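Local coordinates for O-methyltransferase family 2 (Planctopirus limnophila, PDB 5I2H), which probably transfers methyl groups from S-adenosyl-L-methionine to hydroxyl oxygens, works as a dimer, and binds the flavone apigenin in this crystal, at residues Leu32-Val37 / Ser111-Ser116; Leu51-Leu56 / Arg65-Leu70; Arg282-Ala287 / Ala342-Val347. All coordinates share one frame; numbering follows the deposited sequence.

Contact 1: residues Leu32-Val37 / Ser111-Ser116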
loop_
_atom_site.group_PDB
_atom_site.type_symbol
_atom_site.label_atom_id
_atom_site.label_comp_id
_atom_site.label_asym_id
_atom_site.label_seq_id
_atom_site.Cartn_x
_atom_site.Cartn_y
_atom_site.Cartn_z
ATOM N N LEU A 32 -8.243 -5.261 0.264
ATOM C CA LEU A 32 -9.489 -4.996 0.979
ATOM C C LEU A 32 -10.436 -4.148 0.129
ATOM O O LEU A 32 -11.656 -4.350 0.158
ATOM C CB LEU A 32 -9.219 -4.320 2.318
ATOM C CG LEU A 32 -10.503 -4.135 3.175
ATOM C CD1 LEU A 32 -11.170 -5.454 3.533
ATOM C CD2 LEU A 32 -10.194 -3.428 4.452
ATOM N N LEU A 33 -9.887 -3.201 -0.643
ATOM C CA LEU A 33 -10.719 -2.408 -1.557
ATOM C C LEU A 33 -11.389 -3.301 -2.587
ATOM O O LEU A 33 -12.614 -3.231 -2.783
ATOM C CB LEU A 33 -9.880 -1.318 -2.253
ATOM C CG LEU A 33 -9.617 -0.113 -1.356
ATOM C CD1 LEU A 33 -8.505 0.736 -1.983
ATOM C CD2 LEU A 33 -10.891 0.707 -1.109
ATOM N N ALA A 34 -10.597 -4.156 -3.257
ATOM C CA ALA A 34 -11.162 -5.027 -4.290
ATOM C C ALA A 34 -12.137 -6.036 -3.692
ATOM O O ALA A 34 -13.192 -6.311 -4.286
ATOM C CB ALA A 34 -10.040 -5.737 -5.069
ATOM N N ALA A 35 -11.797 -6.626 -2.540
ATOM C CA ALA A 35 -12.728 -7.552 -1.878
ATOM C C ALA A 35 -14.041 -6.852 -1.545
ATOM O O ALA A 35 -15.128 -7.410 -1.746
ATOM C CB ALA A 35 -12.091 -8.121 -0.603
ATOM N N SER A 36 -13.962 -5.621 -1.034
ATOM C CA SER A 36 -15.159 -4.944 -0.542
ATOM C C SER A 36 -16.038 -4.456 -1.681
ATOM O O SER A 36 -17.278 -4.512 -1.583
ATOM C CB SER A 36 -14.752 -3.779 0.344
ATOM O OG SER A 36 -14.025 -4.283 1.436
ATOM N N VAL A 37 -15.428 -3.964 -2.763
ATOM C CA VAL A 37 -16.213 -3.486 -3.903
ATOM C C VAL A 37 -16.759 -4.651 -4.712
ATOM O O VAL A 37 -17.968 -4.719 -5.011
ATOM C CB VAL A 37 -15.349 -2.567 -4.796
ATOM C CG1 VAL A 37 -16.059 -2.266 -6.148
ATOM C CG2 VAL A 37 -14.980 -1.303 -4.072
ATOM N N SER A 111 -12.360 -2.778 -9.355
ATOM C CA SER A 111 -12.648 -4.160 -9.682
ATOM C C SER A 111 -11.639 -4.769 -10.641
ATOM O O SER A 111 -11.668 -5.986 -10.830
ATOM C CB SER A 111 -14.062 -4.248 -10.248
ATOM O OG SER A 111 -15.008 -3.965 -9.220
ATOM N N LEU A 112 -10.760 -3.966 -11.242
ATOM C CA LEU A 112 -9.658 -4.502 -12.039
ATOM C C LEU A 112 -8.755 -5.418 -11.233
ATOM O O LEU A 112 -7.996 -6.203 -11.821
ATOM C CB LEU A 112 -8.823 -3.364 -12.615
ATOM C CG LEU A 112 -9.548 -2.561 -13.696
ATOM C CD1 LEU A 112 -8.787 -1.292 -14.003
ATOM C CD2 LEU A 112 -9.708 -3.411 -14.949
ATOM N N ALA A 113 -8.803 -5.327 -9.911
ATOM C CA ALA A 113 -8.023 -6.197 -9.046
ATOM C C ALA A 113 -8.854 -7.314 -8.438
ATOM O O ALA A 113 -8.351 -8.028 -7.563
ATOM C CB ALA A 113 -7.362 -5.378 -7.928
ATOM N N ALA A 114 -10.109 -7.486 -8.877
ATOM C CA ALA A 114 -11.019 -8.407 -8.186
ATOM C C ALA A 114 -10.548 -9.856 -8.264
ATOM O O ALA A 114 -10.908 -10.678 -7.416
ATOM C CB ALA A 114 -12.425 -8.303 -8.781
ATOM N N GLN A 115 -9.790 -10.199 -9.289
ATOM C CA GLN A 115 -9.399 -11.578 -9.515
ATOM C C GLN A 115 -7.920 -11.797 -9.288
ATOM O O GLN A 115 -7.401 -12.861 -9.645
ATOM C CB GLN A 115 -9.794 -12.003 -10.926
ATOM C CG GLN A 115 -11.305 -11.897 -11.142
ATOM C CD GLN A 115 -12.053 -12.900 -10.291
ATOM O OE1 GLN A 115 -11.659 -14.054 -10.212
ATOM N NE2 GLN A 115 -13.095 -12.457 -9.611
ATOM N N SER A 116 -7.222 -10.818 -8.711
ATOM C CA SER A 116 -5.830 -11.043 -8.365
ATOM C C SER A 116 -5.742 -12.132 -7.294
ATOM O O SER A 116 -6.660 -12.325 -6.488
ATOM C CB SER A 116 -5.175 -9.759 -7.868
ATOM O OG SER A 116 -5.548 -9.509 -6.514
#

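Contact 2: residues Leu51-Leu56 / Arg65-Leu70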
loop_
_atom_site.group_PDB
_atom_site.type_symbol
_atom_site.label_atom_id
_atom_site.label_comp_id
_atom_site.label_asym_id
_atom_site.label_seq_id
_atom_site.Cartn_x
_atom_site.Cartn_y
_atom_site.Cartn_z
ATOM N N LEU A 51 -25.897 0.293 9.443
ATOM C CA LEU A 51 -26.169 -0.968 10.122
ATOM C C LEU A 51 -25.279 -1.123 11.341
ATOM O O LEU A 51 -24.126 -0.686 11.344
ATOM C CB LEU A 51 -25.917 -2.182 9.229
ATOM C CG LEU A 51 -26.708 -2.310 7.953
ATOM C CD1 LEU A 51 -26.183 -3.475 7.175
ATOM C CD2 LEU A 51 -28.233 -2.497 8.273
ATOM N N SER A 52 -25.814 -1.795 12.356
ATOM C CA SER A 52 -25.000 -2.244 13.472
ATOM C C SER A 52 -23.981 -3.275 13.003
ATOM O O SER A 52 -24.133 -3.911 11.948
ATOM C CB SER A 52 -25.874 -2.877 14.557
ATOM O OG SER A 52 -26.205 -4.208 14.200
ATOM N N LEU A 53 -22.929 -3.445 13.810
ATOM C CA LEU A 53 -21.925 -4.452 13.488
ATOM C C LEU A 53 -22.559 -5.832 13.394
ATOM O O LEU A 53 -22.255 -6.607 12.478
ATOM C CB LEU A 53 -20.816 -4.442 14.533
ATOM C CG LEU A 53 -19.666 -5.392 14.230
ATOM C CD1 LEU A 53 -18.734 -4.807 13.157
ATOM C CD2 LEU A 53 -18.920 -5.718 15.497
ATOM N N ASP A 54 -23.473 -6.146 14.314
ATOM C CA ASP A 54 -24.123 -7.444 14.250
ATOM C C ASP A 54 -24.955 -7.580 12.985
ATOM O O ASP A 54 -24.948 -8.634 12.339
ATOM C CB ASP A 54 -24.984 -7.662 15.487
ATOM C CG ASP A 54 -25.043 -9.118 15.886
ATOM O OD1 ASP A 54 -25.916 -9.852 15.354
ATOM O OD2 ASP A 54 -24.188 -9.539 16.703
ATOM N N GLU A 55 -25.679 -6.524 12.611
ATOM C CA GLU A 55 -26.460 -6.553 11.375
ATOM C C GLU A 55 -25.574 -6.722 10.146
ATOM O O GLU A 55 -25.923 -7.448 9.208
ATOM C CB GLU A 55 -27.282 -5.269 11.257
ATOM C CG GLU A 55 -28.421 -5.185 12.279
ATOM C CD GLU A 55 -29.145 -3.827 12.304
ATOM O OE1 GLU A 55 -28.514 -2.766 12.057
ATOM O OE2 GLU A 55 -30.364 -3.826 12.583
ATOM N N LEU A 56 -24.431 -6.038 10.119
ATOM C CA LEU A 56 -23.549 -6.157 8.965
ATOM C C LEU A 56 -22.935 -7.545 8.881
ATOM O O LEU A 56 -22.857 -8.120 7.788
ATOM C CB LEU A 56 -22.470 -5.082 9.020
ATOM C CG LEU A 56 -21.528 -4.985 7.832
ATOM C CD1 LEU A 56 -22.298 -4.637 6.580
ATOM C CD2 LEU A 56 -20.464 -3.936 8.097
ATOM N N ARG A 65 -14.923 -11.818 13.762
ATOM C CA ARG A 65 -13.550 -11.386 13.528
ATOM C C ARG A 65 -13.401 -10.842 12.115
ATOM O O ARG A 65 -12.824 -9.761 11.912
ATOM C CB ARG A 65 -12.569 -12.543 13.768
ATOM C CG ARG A 65 -11.089 -12.104 13.594
ATOM C CD ARG A 65 -10.093 -13.223 13.910
ATOM N NE ARG A 65 -10.219 -14.344 12.998
ATOM C CZ ARG A 65 -9.224 -14.829 12.269
ATOM N NH1 ARG A 65 -8.006 -14.276 12.318
ATOM N NH2 ARG A 65 -9.446 -15.889 11.495
ATOM N N ALA A 66 -13.923 -11.572 11.119
ATOM C CA ALA A 66 -13.796 -11.106 9.737
ATOM C C ALA A 66 -14.494 -9.771 9.557
ATOM O O ALA A 66 -13.977 -8.875 8.864
ATOM C CB ALA A 66 -14.377 -12.140 8.764
ATOM N N THR A 67 -15.663 -9.606 10.185
ATOM C CA THR A 67 -16.369 -8.336 10.023
ATOM C C THR A 67 -15.594 -7.198 10.688
ATOM O O THR A 67 -15.489 -6.094 10.115
ATOM C CB THR A 67 -17.800 -8.437 10.558
ATOM O OG1 THR A 67 -18.473 -9.528 9.907
ATOM C CG2 THR A 67 -18.572 -7.148 10.259
ATOM N N GLN A 68 -14.999 -7.460 11.863
ATOM C CA GLN A 68 -14.230 -6.423 12.544
ATOM C C GLN A 68 -13.041 -5.991 11.709
ATOM O O GLN A 68 -12.778 -4.792 11.595
ATOM C CB GLN A 68 -13.732 -6.860 13.926
ATOM C CG GLN A 68 -14.769 -7.057 14.998
ATOM C CD GLN A 68 -15.190 -5.779 15.711
ATOM O OE1 GLN A 68 -15.080 -4.676 15.183
ATOM N NE2 GLN A 68 -15.665 -5.939 16.944
ATOM N N VAL A 69 -12.274 -6.941 11.153
ATOM C CA VAL A 69 -11.078 -6.485 10.445
ATOM C C VAL A 69 -11.472 -5.729 9.169
ATOM O O VAL A 69 -10.794 -4.775 8.774
ATOM C CB VAL A 69 -10.069 -7.619 10.136
ATOM C CG1 VAL A 69 -9.709 -8.389 11.416
ATOM C CG2 VAL A 69 -10.552 -8.575 9.085
ATOM N N LEU A 70 -12.572 -6.133 8.524
ATOM C CA LEU A 70 -13.045 -5.454 7.321
ATOM C C LEU A 70 -13.519 -4.050 7.660
ATOM O O LEU A 70 -13.143 -3.076 6.990
ATOM C CB LEU A 70 -14.165 -6.283 6.674
ATOM C CG LEU A 70 -14.767 -5.654 5.413
ATOM C CD1 LEU A 70 -15.085 -6.693 4.332
ATOM C CD2 LEU A 70 -16.035 -4.941 5.771
#

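Contact 3: residues Arg282-Ala287 / Ala342-Val347. With FMT (formic acid), chain H.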
loop_
_atom_site.group_PDB
_atom_site.type_symbol
_atom_site.label_atom_id
_atom_site.label_comp_id
_atom_site.label_asym_id
_atom_site.label_seq_id
_atom_site.Cartn_x
_atom_site.Cartn_y
_atom_site.Cartn_z
ATOM N N ARG A 282 -7.771 -16.726 27.842
ATOM C CA ARG A 282 -7.209 -17.938 28.427
ATOM C C ARG A 282 -5.720 -17.773 28.682
ATOM O O ARG A 282 -5.229 -18.091 29.777
ATOM C CB ARG A 282 -7.476 -19.131 27.488
ATOM C CG ARG A 282 -6.840 -20.468 27.937
ATOM C CD ARG A 282 -7.769 -21.312 28.832
ATOM N NE ARG A 282 -7.976 -20.623 30.084
ATOM C CZ ARG A 282 -7.169 -20.736 31.133
ATOM N NH1 ARG A 282 -6.088 -21.519 31.074
ATOM N NH2 ARG A 282 -7.436 -20.049 32.237
ATOM N N LEU A 283 -4.976 -17.243 27.688
ATOM C CA LEU A 283 -3.520 -17.142 27.842
ATOM C C LEU A 283 -3.168 -16.133 28.931
ATOM O O LEU A 283 -2.259 -16.368 29.740
ATOM C CB LEU A 283 -2.856 -16.765 26.510
ATOM C CG LEU A 283 -1.332 -16.899 26.540
ATOM C CD1 LEU A 283 -0.863 -18.311 26.908
ATOM C CD2 LEU A 283 -0.772 -16.509 25.183
ATOM N N VAL A 284 -3.895 -15.013 28.972
ATOM C CA VAL A 284 -3.644 -14.004 29.993
ATOM C C VAL A 284 -3.908 -14.578 31.381
ATOM O O VAL A 284 -3.105 -14.393 32.314
ATOM C CB VAL A 284 -4.503 -12.754 29.719
ATOM C CG1 VAL A 284 -4.485 -11.832 30.939
ATOM C CG2 VAL A 284 -3.957 -11.982 28.486
ATOM N N ALA A 285 -5.005 -15.336 31.525
ATOM C CA ALA A 285 -5.317 -15.969 32.810
ATOM C C ALA A 285 -4.238 -16.966 33.236
ATOM O O ALA A 285 -3.812 -16.980 34.401
ATOM C CB ALA A 285 -6.672 -16.667 32.731
ATOM N N LYS A 286 -3.800 -17.826 32.315
ATOM C CA LYS A 286 -2.813 -18.845 32.677
ATOM C C LYS A 286 -1.499 -18.189 33.096
ATOM O O LYS A 286 -0.897 -18.554 34.126
ATOM C CB LYS A 286 -2.595 -19.823 31.505
ATOM C CG LYS A 286 -1.543 -20.915 31.757
ATOM C CD LYS A 286 -1.598 -22.042 30.632
ATOM C CE LYS A 286 -0.634 -23.193 30.915
ATOM N NZ LYS A 286 0.788 -22.718 30.847
ATOM N N ALA A 287 -1.034 -17.221 32.311
ATOM C CA ALA A 287 0.183 -16.502 32.692
ATOM C C ALA A 287 0.035 -15.850 34.066
ATOM O O ALA A 287 0.942 -15.941 34.903
ATOM C CB ALA A 287 0.531 -15.460 31.631
ATOM N N ALA A 342 -8.475 -11.058 34.520
ATOM C CA ALA A 342 -7.531 -11.902 35.235
ATOM C C ALA A 342 -7.194 -11.324 36.606
ATOM O O ALA A 342 -6.338 -11.865 37.313
ATOM C CB ALA A 342 -6.262 -12.101 34.386
ATOM N N ASP A 343 -7.834 -10.227 36.974
ATOM C CA ASP A 343 -7.696 -9.597 38.275
ATOM C C ASP A 343 -6.325 -8.969 38.477
ATOM O O ASP A 343 -5.949 -8.661 39.606
ATOM C CB ASP A 343 -8.028 -10.598 39.399
ATOM C CG ASP A 343 -9.511 -10.974 39.399
ATOM O OD1 ASP A 343 -10.334 -10.068 39.124
ATOM O OD2 ASP A 343 -9.856 -12.158 39.633
ATOM N N LEU A 344 -5.575 -8.766 37.392
ATOM C CA LEU A 344 -4.378 -7.939 37.372
ATOM C C LEU A 344 -4.740 -6.463 37.521
ATOM O O LEU A 344 -5.841 -6.040 37.187
ATOM C CB LEU A 344 -3.663 -8.106 36.041
ATOM C CG LEU A 344 -2.998 -9.425 35.734
ATOM C CD1 LEU A 344 -2.772 -9.505 34.234
ATOM C CD2 LEU A 344 -1.673 -9.389 36.421
ATOM N N LYS A 345 -3.773 -5.660 37.942
ATOM C CA LYS A 345 -3.948 -4.210 38.001
ATOM C C LYS A 345 -3.199 -3.567 36.835
ATOM O O LYS A 345 -1.983 -3.726 36.722
ATOM C CB LYS A 345 -3.424 -3.684 39.329
ATOM C CG LYS A 345 -3.506 -2.191 39.527
ATOM C CD LYS A 345 -2.808 -1.858 40.849
ATOM C CE LYS A 345 -3.731 -1.155 41.855
ATOM N NZ LYS A 345 -4.272 0.112 41.313
ATOM N N TYR A 346 -3.924 -2.856 35.970
ATOM C CA TYR A 346 -3.293 -2.142 34.874
ATOM C C TYR A 346 -2.428 -1.019 35.431
ATOM O O TYR A 346 -2.833 -0.307 36.358
ATOM C CB TYR A 346 -4.355 -1.587 33.936
ATOM C CG TYR A 346 -3.819 -0.647 32.890
ATOM C CD1 TYR A 346 -3.151 -1.127 31.775
ATOM C CD2 TYR A 346 -3.994 0.730 33.006
ATOM C CE1 TYR A 346 -2.646 -0.264 30.815
ATOM C CE2 TYR A 346 -3.517 1.598 32.034
ATOM C CZ TYR A 346 -2.837 1.088 30.941
ATOM O OH TYR A 346 -2.353 1.949 29.979
ATOM N N VAL A 347 -1.228 -0.867 34.879
ATOM C CA VAL A 347 -0.260 0.117 35.354
ATOM C C VAL A 347 -0.011 1.207 34.319
ATOM O O VAL A 347 -0.133 2.399 34.620
ATOM C CB VAL A 347 1.063 -0.562 35.781
ATOM C CG1 VAL A 347 2.105 0.485 36.209
ATOM C CG2 VAL A 347 0.809 -1.557 36.892
HETATM C C FMT H . -10.244 -18.049 30.855
HETATM O O1 FMT H . -9.975 -18.336 32.051
HETATM O O2 FMT H . -10.282 -18.814 29.850
#

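Contact 1: residues Leu32-Val37 / Ser111-Ser116
V37 swings CG1 anti to its backbone N (chi1 169°), which brings that methyl against S111. The serine in turn holds OG anti to its own carbonyl carbon (chi1 -68°), and CG1 and OG meet at 3.7 Å. This is van der Waals contact with a hydroxyl whose hydrogen bond runs elsewhere, to the carbonyl of G107. One turn earlier A34 makes the broader contact. CB of A34 lies 3.9 Å from CB of A113 and 3.8 Å from A113 O, so one methyl packs on both the side chain and the peptide that leads into A114. The CA atoms of A34 and A114 are only 5.2 Å apart, an approach that such short side chains readily permit. No hydrogen bond joins the two segments, but a little further along the same helix H39 NE2 bonds to A114 O. A113 opens a type I turn ending at S116, the N-cap of helix 117-128, and its O accepts from S116 N at 3.2 Å and from T119 OG1. In the helix, L32 O is gripped from opposite faces of its carbonyl plane, by S36 N at 2.9 Å and by S36 OG at 2.7 Å, the S36 hydroxyl turning back onto its own helix. Helix 26-39, part of the dimerisation domain, thus lies against the loop joining helices 107-110 and 117-128; A35 meets V123, while F24 and L23 of the second subunit pack on A113 and L33, putting the contact at the subunit interface.

Contact 2: residues Leu51-Leu56 / Arg65-Leu70
L53 and Q68 cross at about a right angle, the leucine fork abutting the flat amide of the glutamine. L53 extends with CG anti to its backbone N (chi1 -176°); CD2 mainly meets the amide, 3.6 Å from Q68 NE2 and 3.7 Å from Q68 CD, and CD1 mainly T67, 3.7 Å from its CG2. Toward T67 the geometry differs, for the leucine and threonine side chains slide past each other in opposite directions. A bend at chi2 (-83°) carries the glutamine amide round to L53. L56, a turn further on, adds a looser touch, CD2 to T67 CG2 at 4.3 Å. An alanine in place of L53 would remove both methyls, and is likely to open a gap beside T67 CG2 and leave the Q68 amide without its apolar cover, held by E64. S52 and E55, on either side of L53 in sequence, form the capping box that starts helix 53-60. Both helices belong to the dimerisation domain, related to helix-turn-helix folds, and I88 of the nearby hairpin touches both leucines. No hydrogen bond crosses the pair; the contact is van der Waals packing, part methyl on methyl, part methyl on amide. T67 OG1 bonds to S63 O and Q68 NE2 to E64 OE2, while T67 CG2 and the Q68 amide meet the leucines.

Contact 3: residues Arg282-Ala287 / Ala342-Val347
R282 NE donates to O2 of a bound formate at 2.9 Å with an N-H...O angle of 166°, on the same helix whose V284 and A285 meet A342. The guanidinium takes the anion at its edge, with a second, similarly straight bond from NH2 to O1 at 3.1 Å. Bends at chi2 and chi3 fold the arginine chain round to this position, and A285 CB stands 3.8 Å from formate O1. The formate probably came from the crystallisation liquor, so this pair of bonds need not mark a functional site. The protein contact itself is apolar. V284 places CG1 anti to its backbone N (chi1 167°), where the methyl lies 3.9 Å from CB of A342 and 4.4 Å from CD1 of L344. A342 CB also faces the helix backbone, 4.3 Å from CA of A285. The chain can turn here because helix 332-341 ends in a Schellman motif, with D343 at positive phi, before it enters strand 345-351. Both V284 and L344 reach L297 of strand 296-301, placing the helix and this connection against the central sheet. Helix 277-289 is the crossover of a beta-alpha-beta unit between the parallel strands 265-269 and 296-301, within the Rossmann-like seven-stranded sheet, order 3-2-1-4-5-7-6, of class I methyltransferases.

How the contacts relate
From the N terminus, the chain runs from helix 26-39 through helices 42-48 to 92-97 and a two-stranded hairpin before residues 111-116 come back to close the loop of contact 1, joining that helix to the connection between helices 107-110 and 117-128. Contact 2 closes its own short loop, between neighbouring helices, wholly inside this larger one. The two are linked directly: L70 of contact 2 packs on L32 and S36 of contact 1. Contact 3 follows in series, closing a loop of about 55 residues that holds strand 296-301 and helices 312-324 and 332-341. Its centre lies about 40 Å from that of contact 1 and about 27 Å from that of contact 2, and it touches neither.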